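Local coordinates for ABC transporter ATP-binding protein (Leptospira interrogans serovar Copenhageni, PDB 4HZI), which probably binds and hydrolyses ATP as the ATPase subunit of an orphan ABC transporter involved in manganese utilization and tolerance, at residues Thr48-Glu56 with Ala71-Ile80; Ala244-His254 with Cys261-Asp272. All coordinates share one frame; numbering follows the deposited sequence.

Contact 1 (48-56 with 71-80) and contact 2 (244-254 with 261-272) lie in series along the chain, with centres about 14 Å apart. They meet at the turn 248-251. Gly250 N lies 2.8 Å from Ala71 O, and Gly250 O lies 2.8 Å from Asp51 N; both are probable hydrogen bonds. Leu247 CD2 also packs on Ala71 O, at 3.4 Å. Contact 1 carries the bound sulfate at the start of helix 73-80, in what fits a Walker A P-loop. Contact 2 does not bind the ion, but the side chain of Leu247 comes within about 6 Å of it and touches the P-loop residues.

Contact 1 of 2, residues Thr48-Glu56 with Ala71-Ile80; sequences TILDSVSFE and AGKSTLVNLI. With SO4 (sulfate ion), chain C.
Leu50 reaches from its short strand onto the first turn of helix 73-80. Its CB points at the helix, and CG, set anti to the carbonyl carbon (chi1 -58°), already nears the methyl of Thr75. The two methyls of Leu50 then part. CD1 lies 3.8 Å from Thr75 CG2 and 4.2 Å from both Leu76 CD1 and Leu79 CD1. CD2 rests 3.7 Å from Gly72 O. Ile49 crosses Thr75 at about a right angle and lays CG2 against its OG1 and CG2. No hydrogen bond joins the two segments.

Helix 73-80 follows a loop that fits the Walker A P-loop of ABC ATPases, with Gly72 at the N-cap. Gly72 has a positive phi of 105°, and with no side chain it lets Leu50 CD2 come close over its backbone. The amides of Gly72, Lys73 and Ser74 turn to the sulfate, which probably comes from the crystallisation liquor and sits where such loops hold a nucleotide phosphate. Gly72 N donates to sulfate O1. Lys73 N donates to sulfate O2 at 2.9 Å. Ser74 N donates to sulfate O3 at 2.8 Å. The Lys73 chain bends at chi3 and chi4 and curls back, and its NZ meets the same sulfate O2 at 2.8 Å. Gly70 N adds a further bond to the ion.

Farther along, Val53 packs on Leu76 CD1. The Phe55 ring receives Leu76 CD2 at its edge, 4.1 Å from CE2. Its CZ comes close to Ile80 CD1, while Val245 of strand 243-248 also touches the ring.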
loop_
_atom_site.group_PDB
_atom_site.type_symbol
_atom_site.label_atom_id
_atom_site.label_comp_id
_atom_site.label_asym_id
_atom_site.label_seq_id
_atom_site.Cartn_x
_atom_site.Cartn_y
_atom_site.Cartn_z
ATOM N N THR A 48 -14.927 21.956 -4.867
ATOM C CA THR A 48 -14.531 22.030 -3.471
ATOM C C THR A 48 -13.746 20.752 -3.103
ATOM O O THR A 48 -14.251 19.655 -3.130
ATOM C CB THR A 48 -15.762 22.231 -2.573
ATOM O OG1 THR A 48 -16.396 23.468 -2.916
ATOM C CG2 THR A 48 -15.364 22.311 -1.084
ATOM N N ILE A 49 -12.477 20.914 -2.829
ATOM C CA ILE A 49 -11.609 19.805 -2.475
ATOM C C ILE A 49 -11.545 19.565 -0.946
ATOM O O ILE A 49 -11.508 18.410 -0.511
ATOM C CB ILE A 49 -10.216 20.069 -3.021
ATOM C CG1 ILE A 49 -10.297 20.160 -4.558
ATOM C CG2 ILE A 49 -9.283 18.960 -2.618
ATOM C CD1 ILE A 49 -8.996 20.571 -5.176
ATOM N N LEU A 50 -11.478 20.649 -0.186
ATOM C CA LEU A 50 -11.651 20.613 1.266
ATOM C C LEU A 50 -12.820 21.471 1.601
ATOM O O LEU A 50 -12.928 22.586 1.116
ATOM C CB LEU A 50 -10.408 21.110 1.971
ATOM C CG LEU A 50 -9.174 20.283 1.603
ATOM C CD1 LEU A 50 -7.944 20.911 2.201
ATOM C CD2 LEU A 50 -9.268 18.830 2.068
ATOM N N ASP A 51 -13.699 20.951 2.432
ATOM C CA ASP A 51 -14.893 21.690 2.831
ATOM C C ASP A 51 -15.077 21.873 4.331
ATOM O O ASP A 51 -15.487 20.923 5.008
ATOM C CB ASP A 51 -16.057 20.935 2.268
ATOM C CG ASP A 51 -17.389 21.663 2.435
ATOM O OD1 ASP A 51 -17.466 22.734 3.039
ATOM O OD2 ASP A 51 -18.359 21.103 1.935
ATOM N N SER A 52 -14.749 23.071 4.797
ATOM C CA SER A 52 -14.961 23.532 6.177
ATOM C C SER A 52 -14.313 22.577 7.206
ATOM O O SER A 52 -14.943 22.106 8.173
ATOM C CB SER A 52 -16.480 23.714 6.437
ATOM O OG SER A 52 -16.679 24.396 7.656
ATOM N N VAL A 53 -13.035 22.302 6.980
ATOM C CA VAL A 53 -12.285 21.332 7.803
ATOM C C VAL A 53 -11.917 21.987 9.130
ATOM O O VAL A 53 -11.332 23.055 9.192
ATOM C CB VAL A 53 -11.023 20.850 7.036
ATOM C CG1 VAL A 53 -10.087 20.025 7.942
ATOM C CG2 VAL A 53 -11.432 19.989 5.888
ATOM N N SER A 54 -12.323 21.325 10.220
ATOM C CA SER A 54 -12.045 21.823 11.545
ATOM C C SER A 54 -11.497 20.697 12.441
ATOM O O SER A 54 -12.069 19.602 12.533
ATOM C CB SER A 54 -13.341 22.384 12.153
ATOM O OG SER A 54 -13.733 23.577 11.485
ATOM N N PHE A 55 -10.373 20.980 13.071
ATOM C CA PHE A 55 -9.830 20.130 14.102
ATOM C C PHE A 55 -8.700 20.852 14.817
ATOM O O PHE A 55 -8.291 21.947 14.438
ATOM C CB PHE A 55 -9.405 18.752 13.576
ATOM C CG PHE A 55 -8.221 18.745 12.644
ATOM C CD1 PHE A 55 -6.892 18.581 13.114
ATOM C CD2 PHE A 55 -8.443 18.805 11.269
ATOM C CE1 PHE A 55 -5.833 18.515 12.213
ATOM C CE2 PHE A 55 -7.369 18.738 10.371
ATOM C CZ PHE A 55 -6.079 18.583 10.842
ATOM N N GLU A 56 -8.165 20.251 15.871
ATOM C CA GLU A 56 -7.017 20.890 16.511
ATOM C C GLU A 56 -6.131 19.857 17.195
ATOM O O GLU A 56 -6.606 18.772 17.487
ATOM C CB GLU A 56 -7.440 21.981 17.476
ATOM C CG GLU A 56 -8.108 21.557 18.747
ATOM C CD GLU A 56 -7.463 22.201 19.991
ATOM O OE1 GLU A 56 -6.664 23.192 19.894
ATOM O OE2 GLU A 56 -7.756 21.694 21.097
ATOM N N ALA A 71 -9.800 11.318 -0.483
ATOM C CA ALA A 71 -10.531 12.144 0.472
ATOM C C ALA A 71 -10.005 13.549 0.612
ATOM O O ALA A 71 -10.638 14.371 1.240
ATOM C CB ALA A 71 -10.552 11.476 1.886
ATOM N N GLY A 72 -8.815 13.832 0.070
ATOM C CA GLY A 72 -8.200 15.108 0.244
ATOM C C GLY A 72 -7.047 15.176 1.211
ATOM O O GLY A 72 -6.646 16.268 1.605
ATOM N N LYS A 73 -6.568 14.018 1.678
ATOM C CA LYS A 73 -5.529 14.011 2.672
ATOM C C LYS A 73 -4.238 14.741 2.195
ATOM O O LYS A 73 -3.662 15.527 2.962
ATOM C CB LYS A 73 -5.185 12.573 3.042
ATOM C CG LYS A 73 -6.363 11.912 3.771
ATOM C CD LYS A 73 -5.989 10.580 4.369
ATOM C CE LYS A 73 -5.300 9.709 3.394
ATOM N NZ LYS A 73 -6.159 9.305 2.264
ATOM N N SER A 74 -3.826 14.450 0.977
ATOM C CA SER A 74 -2.577 15.063 0.468
ATOM C C SER A 74 -2.743 16.560 0.333
ATOM O O SER A 74 -1.834 17.286 0.697
ATOM C CB SER A 74 -2.135 14.453 -0.834
ATOM O OG SER A 74 -1.612 13.148 -0.579
ATOM N N THR A 75 -3.906 17.007 -0.125
ATOM C CA THR A 75 -4.212 18.446 -0.152
ATOM C C THR A 75 -4.131 19.112 1.208
ATOM O O THR A 75 -3.559 20.172 1.392
ATOM C CB THR A 75 -5.579 18.687 -0.823
ATOM O OG1 THR A 75 -5.538 18.135 -2.143
ATOM C CG2 THR A 75 -5.881 20.159 -0.900
ATOM N N LEU A 76 -4.684 18.457 2.226
ATOM C CA LEU A 76 -4.657 18.973 3.552
ATOM C C LEU A 76 -3.251 19.135 4.109
ATOM O O LEU A 76 -2.940 20.198 4.717
ATOM C CB LEU A 76 -5.590 18.089 4.455
ATOM C CG LEU A 76 -5.879 18.582 5.873
ATOM C CD1 LEU A 76 -6.376 20.023 5.972
ATOM C CD2 LEU A 76 -6.914 17.646 6.489
ATOM N N VAL A 77 -2.402 18.147 3.846
ATOM C CA VAL A 77 -1.009 18.153 4.297
ATOM C C VAL A 77 -0.311 19.337 3.630
ATOM O O VAL A 77 0.375 20.113 4.310
ATOM C CB VAL A 77 -0.303 16.841 3.925
ATOM C CG1 VAL A 77 1.199 16.955 4.122
ATOM C CG2 VAL A 77 -0.856 15.679 4.757
ATOM N N ASN A 78 -0.549 19.487 2.321
ATOM C CA ASN A 78 0.004 20.627 1.572
ATOM C C ASN A 78 -0.400 21.994 2.118
ATOM O O ASN A 78 0.418 22.925 2.185
ATOM C CB ASN A 78 -0.341 20.529 0.085
ATOM C CG ASN A 78 0.336 19.367 -0.592
ATOM O OD1 ASN A 78 1.311 18.825 -0.100
ATOM N ND2 ASN A 78 -0.180 18.980 -1.731
ATOM N N LEU A 79 -1.637 22.110 2.573
ATOM C CA LEU A 79 -2.143 23.307 3.159
ATOM C C LEU A 79 -1.506 23.518 4.519
ATOM O O LEU A 79 -1.027 24.600 4.838
ATOM C CB LEU A 79 -3.662 23.207 3.209
ATOM C CG LEU A 79 -4.421 24.492 3.488
ATOM C CD1 LEU A 79 -5.844 24.426 2.976
ATOM C CD2 LEU A 79 -4.418 24.804 4.984
ATOM N N ILE A 80 -1.451 22.454 5.343
ATOM C CA ILE A 80 -0.754 22.588 6.639
ATOM C C ILE A 80 0.746 22.972 6.494
ATOM O O ILE A 80 1.276 23.723 7.308
ATOM C CB ILE A 80 -0.962 21.303 7.485
ATOM C CG1 ILE A 80 -2.440 21.149 7.837
ATOM C CG2 ILE A 80 -0.125 21.319 8.758
ATOM C CD1 ILE A 80 -2.872 19.812 8.377
HETATM S S SO4 C . -6.058 11.624 -0.778
HETATM O O1 SO4 C . -6.824 12.616 -1.576
HETATM O O2 SO4 C . -6.813 11.427 0.483
HETATM O O3 SO4 C . -4.755 12.161 -0.387
HETATM O O4 SO4 C . -6.017 10.446 -1.584
#

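Contact 2 of 2, residues Ala244-His254 with Cys261-Asp272; sequences AVLLKEGKVIH and CFTEKNLEDLYD
Lys248 NZ is gripped by two oxygens from the end of helix 264-271. It donates to Asp269 O at 2.8 Å, almost straight down the carbonyl bond (C=O...N 170°). Its second bond, a salt bridge, goes to Asp272 OD1 at 2.9 Å, on the syn side and 25° out of the carboxylate plane. Asp269 OD1 adds a long ion pair. The lysine chain is extended throughout, and its stem runs beside Leu270: CB packs on Leu270 CD1, and CD and CE pass near Leu270 O. Asp272 OD2 forms a salt bridge with Arg68 NH1, and Leu270 O accepts a hydrogen bond from the same nitrogen, so a second cation shares this helix end.

Leu246 fills the middle. Its CD1 lies 3.5 Å from Cys261 O and also nears Asn266. Its CD2 meets the Phe262 ring at the edge, 3.7 Å from CE1, and packs on Leu267 and Leu270. The CA-CB bond of Leu270 does not aim at the strand, but with CG trans to the backbone N the branch swings in and CD1 comes 3.5 Å from Leu247 O.

The His254 ring takes Cys261 SG in its plane, 3.6 Å from ND1. Asn266 ND2 lies over one ring face, with the amide plane tilted 21° from the ring; this nitrogen is hydrogen-bonded to Glu260 O. Thr263 OG1 caps the helix start by accepting from Asn266 N.

Strands 243-248 and 251-255 form a hairpin at the edge of the mixed sheet, closed by a type I' turn. Helix 264-271 lies along it, near strand 62-67, and Tyr271 O bonds Thr207 OG1 of the second subunit.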
loop_
_atom_site.group_PDB
_atom_site.type_symbol
_atom_site.label_atom_id
_atom_site.label_comp_id
_atom_site.label_asym_id
_atom_site.label_seq_id
_atom_site.Cartn_x
_atom_site.Cartn_y
_atom_site.Cartn_z
ATOM N N ALA A 244 -8.289 11.412 16.638
ATOM C CA ALA A 244 -8.355 11.160 15.193
ATOM C C ALA A 244 -9.292 12.167 14.539
ATOM O O ALA A 244 -10.188 12.777 15.169
ATOM C CB ALA A 244 -8.806 9.772 14.908
ATOM N N VAL A 245 -9.053 12.324 13.258
ATOM C CA VAL A 245 -9.919 13.055 12.371
ATOM C C VAL A 245 -10.242 12.085 11.232
ATOM O O VAL A 245 -9.315 11.522 10.616
ATOM C CB VAL A 245 -9.154 14.264 11.768
ATOM C CG1 VAL A 245 -10.001 15.010 10.727
ATOM C CG2 VAL A 245 -8.703 15.231 12.828
ATOM N N LEU A 246 -11.522 11.899 10.913
ATOM C CA LEU A 246 -11.952 10.994 9.859
ATOM C C LEU A 246 -12.373 11.903 8.681
ATOM O O LEU A 246 -13.133 12.855 8.890
ATOM C CB LEU A 246 -13.162 10.164 10.280
ATOM C CG LEU A 246 -13.042 9.311 11.534
ATOM C CD1 LEU A 246 -14.334 8.529 11.735
ATOM C CD2 LEU A 246 -11.859 8.337 11.512
ATOM N N LEU A 247 -11.758 11.670 7.521
ATOM C CA LEU A 247 -11.902 12.532 6.364
ATOM C C LEU A 247 -12.466 11.746 5.193
ATOM O O LEU A 247 -11.985 10.680 4.858
ATOM C CB LEU A 247 -10.538 13.105 5.940
ATOM C CG LEU A 247 -10.596 14.369 5.084
ATOM C CD1 LEU A 247 -10.957 15.662 5.789
ATOM C CD2 LEU A 247 -9.283 14.547 4.308
ATOM N N LYS A 248 -13.498 12.315 4.560
ATOM C CA LYS A 248 -14.208 11.676 3.472
ATOM C C LYS A 248 -14.709 12.770 2.517
ATOM O O LYS A 248 -15.427 13.674 2.924
ATOM C CB LYS A 248 -15.401 10.932 4.041
ATOM C CG LYS A 248 -16.175 10.099 3.048
ATOM C CD LYS A 248 -17.497 9.701 3.736
ATOM C CE LYS A 248 -18.242 8.650 2.950
ATOM N NZ LYS A 248 -19.518 8.346 3.654
ATOM N N GLU A 249 -14.200 12.717 1.295
ATOM C CA GLU A 249 -14.615 13.719 0.248
ATOM C C GLU A 249 -14.407 15.158 0.705
ATOM O O GLU A 249 -15.250 16.023 0.554
ATOM C CB GLU A 249 -16.049 13.425 -0.161
ATOM C CG GLU A 249 -16.204 12.124 -0.926
ATOM C CD GLU A 249 -16.137 12.308 -2.442
ATOM O OE1 GLU A 249 -15.036 12.585 -2.988
ATOM O OE2 GLU A 249 -17.201 12.177 -3.089
ATOM N N GLY A 250 -13.252 15.423 1.311
ATOM C CA GLY A 250 -12.923 16.715 1.844
ATOM C C GLY A 250 -13.601 17.227 3.085
ATOM O O GLY A 250 -13.427 18.386 3.450
ATOM N N LYS A 251 -14.344 16.371 3.766
ATOM C CA LYS A 251 -15.072 16.797 4.952
ATOM C C LYS A 251 -14.722 15.929 6.141
ATOM O O LYS A 251 -14.466 14.753 5.993
ATOM C CB LYS A 251 -16.583 16.598 4.767
ATOM C CG LYS A 251 -17.113 17.313 3.548
ATOM C CD LYS A 251 -18.477 17.893 3.861
ATOM C CE LYS A 251 -19.559 17.103 3.209
ATOM N NZ LYS A 251 -19.645 17.494 1.777
ATOM N N VAL A 252 -14.778 16.549 7.300
ATOM C CA VAL A 252 -14.524 15.842 8.548
ATOM C C VAL A 252 -15.821 15.120 8.940
ATOM O O VAL A 252 -16.822 15.795 9.185
ATOM C CB VAL A 252 -14.073 16.819 9.611
ATOM C CG1 VAL A 252 -13.981 16.152 10.985
ATOM C CG2 VAL A 252 -12.738 17.396 9.273
ATOM N N ILE A 253 -15.781 13.786 8.943
ATOM C CA ILE A 253 -16.889 12.864 9.325
ATOM C C ILE A 253 -16.981 12.862 10.891
ATOM O O ILE A 253 -18.073 12.914 11.469
ATOM C CB ILE A 253 -16.596 11.425 8.763
ATOM C CG1 ILE A 253 -16.812 11.347 7.251
ATOM C CG2 ILE A 253 -17.455 10.325 9.367
ATOM C CD1 ILE A 253 -17.858 12.316 6.729
ATOM N N HIS A 254 -15.829 12.858 11.561
ATOM C CA HIS A 254 -15.769 12.960 13.031
ATOM C C HIS A 254 -14.349 13.385 13.448
ATOM O O HIS A 254 -13.369 13.099 12.729
ATOM C CB HIS A 254 -16.201 11.626 13.734
ATOM C CG HIS A 254 -16.700 11.867 15.135
ATOM N ND1 HIS A 254 -15.902 11.730 16.251
ATOM C CD2 HIS A 254 -17.873 12.379 15.579
ATOM C CE1 HIS A 254 -16.585 12.090 17.328
ATOM N NE2 HIS A 254 -17.776 12.504 16.945
ATOM N N CYS A 261 -13.900 8.104 17.715
ATOM C CA CYS A 261 -13.912 8.073 16.244
ATOM C C CYS A 261 -13.972 6.684 15.667
ATOM O O CYS A 261 -14.550 6.484 14.610
ATOM C CB CYS A 261 -12.671 8.714 15.659
ATOM S SG CYS A 261 -12.543 10.420 15.988
ATOM N N PHE A 262 -13.325 5.723 16.336
ATOM C CA PHE A 262 -13.171 4.396 15.769
ATOM C C PHE A 262 -14.220 3.421 16.257
ATOM O O PHE A 262 -13.945 2.236 16.350
ATOM C CB PHE A 262 -11.782 3.836 16.028
ATOM C CG PHE A 262 -10.688 4.414 15.135
ATOM C CD1 PHE A 262 -10.863 5.580 14.437
ATOM C CD2 PHE A 262 -9.500 3.739 15.000
ATOM C CE1 PHE A 262 -9.837 6.108 13.653
ATOM C CE2 PHE A 262 -8.467 4.247 14.219
ATOM C CZ PHE A 262 -8.634 5.440 13.547
ATOM N N THR A 263 -15.434 3.901 16.495
ATOM C CA THR A 263 -16.572 2.994 16.717
ATOM C C THR A 263 -17.019 2.411 15.382
ATOM O O THR A 263 -16.766 2.994 14.325
ATOM C CB THR A 263 -17.789 3.737 17.284
ATOM O OG1 THR A 263 -18.180 4.751 16.370
ATOM C CG2 THR A 263 -17.490 4.331 18.647
ATOM N N GLU A 264 -17.631 1.230 15.420
ATOM C CA GLU A 264 -18.222 0.651 14.229
ATOM C C GLU A 264 -19.111 1.628 13.492
ATOM O O GLU A 264 -19.057 1.747 12.262
ATOM C CB GLU A 264 -18.927 -0.667 14.589
ATOM C CG GLU A 264 -19.828 -1.203 13.492
ATOM C CD GLU A 264 -20.463 -2.556 13.835
ATOM O OE1 GLU A 264 -20.270 -3.058 14.961
ATOM O OE2 GLU A 264 -21.153 -3.117 12.950
ATOM N N LYS A 265 -19.933 2.400 14.210
ATOM C CA LYS A 265 -20.794 3.349 13.520
ATOM C C LYS A 265 -20.080 4.453 12.715
ATOM O O LYS A 265 -20.438 4.735 11.567
ATOM C CB LYS A 265 -21.754 4.047 14.503
ATOM C CG LYS A 265 -22.907 4.730 13.783
ATOM C CD LYS A 265 -23.061 6.200 14.160
ATOM C CE LYS A 265 -23.936 6.954 13.156
ATOM N NZ LYS A 265 -23.589 8.404 13.078
ATOM N N ASN A 266 -19.104 5.093 13.353
ATOM C CA ASN A 266 -18.327 6.177 12.726
ATOM C C ASN A 266 -17.454 5.632 11.552
ATOM O O ASN A 266 -17.412 6.267 10.510
ATOM C CB ASN A 266 -17.476 6.897 13.742
ATOM C CG ASN A 266 -18.291 7.914 14.591
ATOM O OD1 ASN A 266 -19.253 8.490 14.108
ATOM N ND2 ASN A 266 -17.921 8.088 15.823
ATOM N N LEU A 267 -16.851 4.452 11.739
ATOM C CA LEU A 267 -16.105 3.829 10.640
ATOM C C LEU A 267 -17.005 3.333 9.498
ATOM O O LEU A 267 -16.640 3.447 8.317
ATOM C CB LEU A 267 -15.195 2.717 11.157
ATOM C CG LEU A 267 -14.078 3.212 12.054
ATOM C CD1 LEU A 267 -13.155 2.081 12.438
ATOM C CD2 LEU A 267 -13.271 4.343 11.430
ATOM N N GLU A 268 -18.189 2.803 9.818
ATOM C CA GLU A 268 -19.141 2.432 8.747
ATOM C C GLU A 268 -19.603 3.678 7.994
ATOM O O GLU A 268 -19.834 3.644 6.804
ATOM C CB GLU A 268 -20.334 1.613 9.299
ATOM C CG GLU A 268 -19.927 0.236 9.840
ATOM C CD GLU A 268 -21.046 -0.591 10.454
ATOM O OE1 GLU A 268 -22.119 -0.024 10.777
ATOM O OE2 GLU A 268 -20.827 -1.814 10.664
ATOM N N ASP A 269 -19.677 4.818 8.677
ATOM C CA ASP A 269 -20.015 6.052 8.020
ATOM C C ASP A 269 -18.859 6.475 7.114
ATOM O O ASP A 269 -19.065 6.914 5.993
ATOM C CB ASP A 269 -20.327 7.153 9.033
ATOM C CG ASP A 269 -20.826 8.429 8.388
ATOM O OD1 ASP A 269 -21.166 8.397 7.195
ATOM O OD2 ASP A 269 -20.877 9.480 9.072
ATOM N N LEU A 270 -17.627 6.254 7.560
ATOM C CA LEU A 270 -16.485 6.602 6.742
ATOM C C LEU A 270 -16.356 5.681 5.478
ATOM O O LEU A 270 -16.039 6.144 4.414
ATOM C CB LEU A 270 -15.203 6.480 7.588
ATOM C CG LEU A 270 -13.901 6.800 6.913
ATOM C CD1 LEU A 270 -13.857 8.234 6.433
ATOM C CD2 LEU A 270 -12.748 6.506 7.862
ATOM N N TYR A 271 -16.522 4.401 5.687
ATOM C CA TYR A 271 -16.187 3.395 4.703
ATOM C C TYR A 271 -17.426 2.926 3.920
ATOM O O TYR A 271 -17.280 2.244 2.894
ATOM C CB TYR A 271 -15.505 2.223 5.387
ATOM C CG TYR A 271 -14.081 2.547 5.729
ATOM C CD1 TYR A 271 -13.141 2.741 4.739
ATOM C CD2 TYR A 271 -13.681 2.718 7.044
ATOM C CE1 TYR A 271 -11.844 3.076 5.017
ATOM C CE2 TYR A 271 -12.366 3.025 7.337
ATOM C CZ TYR A 271 -11.431 3.187 6.332
ATOM O OH TYR A 271 -10.109 3.518 6.664
ATOM N N ASP A 272 -18.621 3.289 4.389
ATOM C CA ASP A 272 -19.881 2.949 3.681
ATOM C C ASP A 272 -20.217 1.449 3.593
ATOM O O ASP A 272 -20.988 1.027 2.726
ATOM C CB ASP A 272 -19.848 3.549 2.267
ATOM C CG ASP A 272 -19.840 5.060 2.263
ATOM O OD1 ASP A 272 -20.548 5.702 3.084
ATOM O OD2 ASP A 272 -19.135 5.625 1.406
#